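PDB 5I0F: glycoside hydrolase family 31 from Trueperella pyogenes, which degrades cycloalternan, a cyclic glucose oligosaccharide, probably by a retaining mechanism that passes through a covalent glycosyl-enzyme intermediate. Local coordinates for residues P214-W226 with M654-A666. Sequence-based numbering, arbitrary orientation.
Sequences PFAQVVNEAGRAW and MFYDHADDPEIWA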
loop_
_atom_site.group_PDB
_atom_site.type_symbol
_atom_site.label_atom_id
_atom_site.label_comp_id
_atom_site.label_asym_id
_atom_site.label_seq_id
_atom_site.Cartn_x
_atom_site.Cartn_y
_atom_site.Cartn_z
ATOM N N PRO A 214 -9.324 8.857 0.754
ATOM C CA PRO A 214 -10.067 9.796 1.591
ATOM C C PRO A 214 -11.574 9.705 1.328
ATOM O O PRO A 214 -12.203 10.686 0.923
ATOM C CB PRO A 214 -9.476 11.143 1.192
ATOM C CG PRO A 214 -9.140 10.964 -0.275
ATOM C CD PRO A 214 -8.680 9.535 -0.389
ATOM N N PHE A 215 -12.130 8.536 1.613
ATOM C CA PHE A 215 -13.517 8.181 1.280
ATOM C C PHE A 215 -13.990 7.145 2.268
ATOM O O PHE A 215 -13.204 6.267 2.662
ATOM C CB PHE A 215 -13.631 7.592 -0.147
ATOM C CG PHE A 215 -14.837 6.684 -0.346
ATOM C CD1 PHE A 215 -16.083 7.215 -0.634
ATOM C CD2 PHE A 215 -14.721 5.309 -0.224
ATOM C CE1 PHE A 215 -17.189 6.394 -0.784
ATOM C CE2 PHE A 215 -15.830 4.478 -0.369
ATOM C CZ PHE A 215 -17.061 5.027 -0.673
ATOM N N ALA A 216 -15.262 7.223 2.647
ATOM C CA ALA A 216 -15.921 6.159 3.419
ATOM C C ALA A 216 -17.424 6.192 3.202
ATOM O O ALA A 216 -17.988 7.226 2.864
ATOM C CB ALA A 216 -15.606 6.301 4.902
ATOM N N GLN A 217 -18.059 5.048 3.397
ATOM C CA GLN A 217 -19.513 4.961 3.400
ATOM C C GLN A 217 -19.983 4.781 4.829
ATOM O O GLN A 217 -19.252 4.260 5.683
ATOM C CB GLN A 217 -20.030 3.864 2.460
ATOM C CG GLN A 217 -19.606 2.448 2.746
ATOM C CD GLN A 217 -18.897 1.820 1.539
ATOM O OE1 GLN A 217 -19.523 1.454 0.541
ATOM N NE2 GLN A 217 -17.579 1.711 1.628
ATOM N N VAL A 218 -21.193 5.267 5.088
ATOM C CA VAL A 218 -21.758 5.279 6.425
ATOM C C VAL A 218 -23.106 4.606 6.298
ATOM O O VAL A 218 -23.963 5.071 5.545
ATOM C CB VAL A 218 -21.904 6.704 6.967
ATOM C CG1 VAL A 218 -22.434 6.663 8.397
ATOM C CG2 VAL A 218 -20.586 7.482 6.907
ATOM N N VAL A 219 -23.282 3.498 7.008
ATOM C CA VAL A 219 -24.407 2.592 6.762
ATOM C C VAL A 219 -25.184 2.423 8.056
ATOM O O VAL A 219 -24.591 2.116 9.083
ATOM C CB VAL A 219 -23.918 1.217 6.250
ATOM C CG1 VAL A 219 -25.098 0.336 5.863
ATOM C CG2 VAL A 219 -22.998 1.417 5.055
ATOM N N ASN A 220 -26.501 2.637 8.006
ATOM C CA ASN A 220 -27.361 2.457 9.190
ATOM C C ASN A 220 -27.928 1.046 9.226
ATOM O O ASN A 220 -27.690 0.257 8.316
ATOM C CB ASN A 220 -28.429 3.562 9.307
ATOM C CG ASN A 220 -29.605 3.407 8.346
ATOM O OD1 ASN A 220 -29.868 2.345 7.772
ATOM N ND2 ASN A 220 -30.369 4.481 8.218
ATOM N N GLU A 221 -28.675 0.738 10.269
ATOM C CA GLU A 221 -29.165 -0.622 10.484
ATOM C C GLU A 221 -30.560 -0.851 9.915
ATOM O O GLU A 221 -31.122 -1.930 10.089
ATOM C CB GLU A 221 -29.070 -0.963 11.977
ATOM C CG GLU A 221 -27.609 -1.095 12.393
ATOM C CD GLU A 221 -27.395 -1.462 13.848
ATOM O OE1 GLU A 221 -28.372 -1.528 14.594
ATOM O OE2 GLU A 221 -26.223 -1.678 14.240
ATOM N N ALA A 222 -31.088 0.162 9.236
ATOM C CA ALA A 222 -32.269 0.069 8.377
ATOM C C ALA A 222 -31.929 -0.216 6.913
ATOM O O ALA A 222 -32.833 -0.375 6.105
ATOM C CB ALA A 222 -33.045 1.365 8.451
ATOM N N GLY A 223 -30.647 -0.243 6.557
ATOM C CA GLY A 223 -30.228 -0.492 5.177
ATOM C C GLY A 223 -29.982 0.740 4.304
ATOM O O GLY A 223 -29.827 0.614 3.099
ATOM N N ARG A 224 -29.973 1.932 4.877
ATOM C CA ARG A 224 -29.695 3.118 4.086
ATOM C C ARG A 224 -28.266 3.540 4.337
ATOM O O ARG A 224 -27.706 3.261 5.400
ATOM C CB ARG A 224 -30.672 4.238 4.413
ATOM C CG ARG A 224 -32.145 3.858 4.219
ATOM C CD ARG A 224 -32.455 3.108 2.912
ATOM N NE ARG A 224 -32.342 3.949 1.712
ATOM C CZ ARG A 224 -32.453 3.513 0.449
ATOM N NH1 ARG A 224 -32.645 2.221 0.164
ATOM N NH2 ARG A 224 -32.359 4.381 -0.551
ATOM N N ALA A 225 -27.681 4.185 3.327
ATOM C CA ALA A 225 -26.294 4.577 3.361
ATOM C C ALA A 225 -26.113 5.974 2.832
ATOM O O ALA A 225 -26.901 6.468 2.000
ATOM C CB ALA A 225 -25.452 3.616 2.538
ATOM N N TRP A 226 -25.055 6.602 3.314
ATOM C CA TRP A 226 -24.521 7.794 2.675
ATOM C C TRP A 226 -22.998 7.691 2.658
ATOM O O TRP A 226 -22.429 6.769 3.230
ATOM C CB TRP A 226 -25.005 9.069 3.367
ATOM C CG TRP A 226 -24.611 9.202 4.785
ATOM C CD1 TRP A 226 -25.212 8.613 5.863
ATOM C CD2 TRP A 226 -23.556 10.011 5.309
ATOM N NE1 TRP A 226 -24.581 8.994 7.019
ATOM C CE2 TRP A 226 -23.558 9.847 6.710
ATOM C CE3 TRP A 226 -22.581 10.837 4.730
ATOM C CZ2 TRP A 226 -22.627 10.480 7.538
ATOM C CZ3 TRP A 226 -21.668 11.475 5.564
ATOM C CH2 TRP A 226 -21.698 11.297 6.944
ATOM N N MET A 654 -20.879 -7.819 4.048
ATOM C CA MET A 654 -22.275 -8.262 4.162
ATOM C C MET A 654 -23.287 -7.134 3.986
ATOM O O MET A 654 -24.415 -7.362 3.547
ATOM C CB MET A 654 -22.495 -8.899 5.518
ATOM C CG MET A 654 -21.561 -10.048 5.809
ATOM S SD MET A 654 -22.168 -11.562 5.077
ATOM C CE MET A 654 -23.321 -11.949 6.387
ATOM N N PHE A 655 -22.884 -5.912 4.336
ATOM C CA PHE A 655 -23.795 -4.774 4.291
ATOM C C PHE A 655 -24.253 -4.408 2.884
ATOM O O PHE A 655 -25.260 -3.734 2.758
ATOM C CB PHE A 655 -23.241 -3.540 5.049
ATOM C CG PHE A 655 -22.107 -2.831 4.359
ATOM C CD1 PHE A 655 -22.355 -1.901 3.364
ATOM C CD2 PHE A 655 -20.800 -3.030 4.757
ATOM C CE1 PHE A 655 -21.319 -1.219 2.750
ATOM C CE2 PHE A 655 -19.752 -2.363 4.137
ATOM C CZ PHE A 655 -20.011 -1.445 3.137
ATOM N N TYR A 656 -23.539 -4.832 1.832
ATOM C CA TYR A 656 -23.975 -4.496 0.468
ATOM C C TYR A 656 -25.326 -5.134 0.118
ATOM O O TYR A 656 -26.152 -4.496 -0.518
ATOM C CB TYR A 656 -22.902 -4.837 -0.602
ATOM C CG TYR A 656 -21.794 -3.824 -0.563
ATOM C CD1 TYR A 656 -21.972 -2.552 -1.097
ATOM C CD2 TYR A 656 -20.597 -4.103 0.078
ATOM C CE1 TYR A 656 -20.964 -1.594 -1.020
ATOM C CE2 TYR A 656 -19.574 -3.154 0.165
ATOM C CZ TYR A 656 -19.766 -1.902 -0.374
ATOM O OH TYR A 656 -18.761 -0.962 -0.278
ATOM N N ASP A 657 -25.539 -6.377 0.542
ATOM C CA ASP A 657 -26.757 -7.106 0.218
ATOM C C ASP A 657 -27.663 -7.314 1.434
ATOM O O ASP A 657 -28.815 -7.683 1.241
ATOM C CB ASP A 657 -26.415 -8.479 -0.398
ATOM C CG ASP A 657 -25.516 -8.383 -1.636
ATOM O OD1 ASP A 657 -25.761 -7.497 -2.481
ATOM O OD2 ASP A 657 -24.568 -9.209 -1.771
ATOM N N HIS A 658 -27.166 -7.101 2.660
ATOM C CA HIS A 658 -27.921 -7.407 3.891
ATOM C C HIS A 658 -27.854 -6.302 4.957
ATOM O O HIS A 658 -27.936 -6.597 6.149
ATOM C CB HIS A 658 -27.444 -8.746 4.491
ATOM C CG HIS A 658 -27.446 -9.874 3.508
ATOM N ND1 HIS A 658 -26.300 -10.320 2.886
ATOM C CD2 HIS A 658 -28.459 -10.605 2.993
ATOM C CE1 HIS A 658 -26.605 -11.297 2.047
ATOM N NE2 HIS A 658 -27.910 -11.488 2.096
ATOM N N ALA A 659 -27.791 -5.035 4.541
ATOM C CA ALA A 659 -27.659 -3.911 5.501
ATOM C C ALA A 659 -28.859 -3.675 6.421
ATOM O O ALA A 659 -28.726 -2.988 7.428
ATOM C CB ALA A 659 -27.334 -2.609 4.772
ATOM N N ASP A 660 -30.031 -4.206 6.091
ATOM C CA ASP A 660 -31.170 -4.070 7.013
ATOM C C ASP A 660 -31.159 -5.102 8.174
ATOM O O ASP A 660 -32.072 -5.127 8.985
ATOM C CB ASP A 660 -32.502 -4.071 6.244
ATOM C CG ASP A 660 -32.765 -5.366 5.527
ATOM O OD1 ASP A 660 -31.914 -6.283 5.584
ATOM O OD2 ASP A 660 -33.829 -5.464 4.883
ATOM N N ASP A 661 -30.129 -5.935 8.254
ATOM C CA ASP A 661 -29.993 -6.916 9.318
ATOM C C ASP A 661 -28.856 -6.492 10.250
ATOM O O ASP A 661 -27.707 -6.608 9.879
ATOM C CB ASP A 661 -29.682 -8.261 8.698
ATOM C CG ASP A 661 -29.656 -9.392 9.708
ATOM O OD1 ASP A 661 -29.533 -9.169 10.923
ATOM O OD2 ASP A 661 -29.758 -10.526 9.248
ATOM N N PRO A 662 -29.172 -6.024 11.464
ATOM C CA PRO A 662 -28.114 -5.515 12.342
ATOM C C PRO A 662 -27.099 -6.553 12.832
ATOM O O PRO A 662 -25.998 -6.179 13.206
ATOM C CB PRO A 662 -28.882 -4.906 13.535
ATOM C CG PRO A 662 -30.321 -5.164 13.314
ATOM C CD PRO A 662 -30.495 -6.032 12.114
ATOM N N GLU A 663 -27.455 -7.840 12.818
ATOM C CA GLU A 663 -26.548 -8.900 13.271
ATOM C C GLU A 663 -25.288 -9.089 12.401
ATOM O O GLU A 663 -24.306 -9.631 12.875
ATOM C CB GLU A 663 -27.324 -10.226 13.414
ATOM C CG GLU A 663 -26.519 -11.482 13.790
ATOM C CD GLU A 663 -25.926 -11.496 15.205
ATOM O OE1 GLU A 663 -26.317 -10.625 16.027
ATOM O OE2 GLU A 663 -25.090 -12.416 15.517
ATOM N N ILE A 664 -25.296 -8.623 11.154
ATOM C CA ILE A 664 -24.117 -8.745 10.294
ATOM C C ILE A 664 -22.851 -8.104 10.898
ATOM O O ILE A 664 -21.748 -8.593 10.677
ATOM C CB ILE A 664 -24.360 -8.190 8.862
ATOM C CG1 ILE A 664 -24.624 -6.673 8.874
ATOM C CG2 ILE A 664 -25.476 -8.952 8.160
ATOM C CD1 ILE A 664 -24.774 -6.050 7.502
ATOM N N TRP A 665 -23.006 -7.068 11.723
ATOM C CA TRP A 665 -21.823 -6.326 12.229
ATOM C C TRP A 665 -21.074 -7.118 13.298
ATOM O O TRP A 665 -19.896 -6.880 13.526
ATOM C CB TRP A 665 -22.236 -4.920 12.701
ATOM C CG TRP A 665 -22.816 -4.152 11.563
ATOM C CD1 TRP A 665 -24.148 -3.946 11.300
ATOM C CD2 TRP A 665 -22.094 -3.535 10.478
ATOM N NE1 TRP A 665 -24.294 -3.223 10.143
ATOM C CE2 TRP A 665 -23.056 -2.952 9.617
ATOM C CE3 TRP A 665 -20.742 -3.410 10.163
ATOM C CZ2 TRP A 665 -22.706 -2.252 8.452
ATOM C CZ3 TRP A 665 -20.380 -2.694 9.007
ATOM C CH2 TRP A 665 -21.374 -2.129 8.164
ATOM N N ALA A 666 -21.747 -8.105 13.902
ATOM C CA ALA A 666 -21.107 -9.005 14.850
ATOM C C ALA A 666 -20.220 -10.070 14.160
ATOM O O ALA A 666 -19.508 -10.813 14.841
ATOM C CB ALA A 666 -22.159 -9.653 15.756
HETATM O O HOH W 1 -33.428 -3.073 10.387
#
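Gln-217 NE2 is held by two backbone carbonyls, of Ala-552 and Val-176, while OE1 of the same amide accepts a weak hydrogen bond of 2.7 Å from Tyr-656 OH. The buried amide meets the tyrosine at its hydroxyl end, its plane turned 84° from that of the ring, and OE1 also lies at the edge of the Phe-655 ring, in its plane. Gln-217 reaches this place with CG tucked between its backbone N and carbonyl carbon (chi1 61°) and a bend at the next bond. Two residues on, the same side of the strand presents Val-219, whose branches part company: CG2 rests 3.8 Å from Phe-655 CD1, and CG1 lies 3.9 Å from Ala-659 CB. Trp-665 closes the patch with CZ2 at 4.3 Å from Val-219 CB. At the hairpin turn, Gly-223 CA comes within 3.6 Å of Ala-659 CB, and a water donates to both Glu-221 O (2.6 Å) and Asp-660 O (2.8 Å), bridging the hairpin loop and the type I turn of 658-661. The extended Glu-221 side chain crosses Pro-662 at about a right angle, with OE1 3.6 Å from the proline CB; its OE2 is bonded to His-174, which in turn stacks on Trp-665. The contact thus sets the end of the hairpin formed by strands 212-219 and 225-230 against the short, weakly bonded helix at about 655-658 and the 3-10 segment 662-666 of the C-terminal domain. Strand 174-179, the antiparallel neighbour of 212-219 at the sheet's edge, adds Val-176 against Phe-655 and Trp-665, and helix 273-284 touches Gln-217, Phe-655 and Tyr-656.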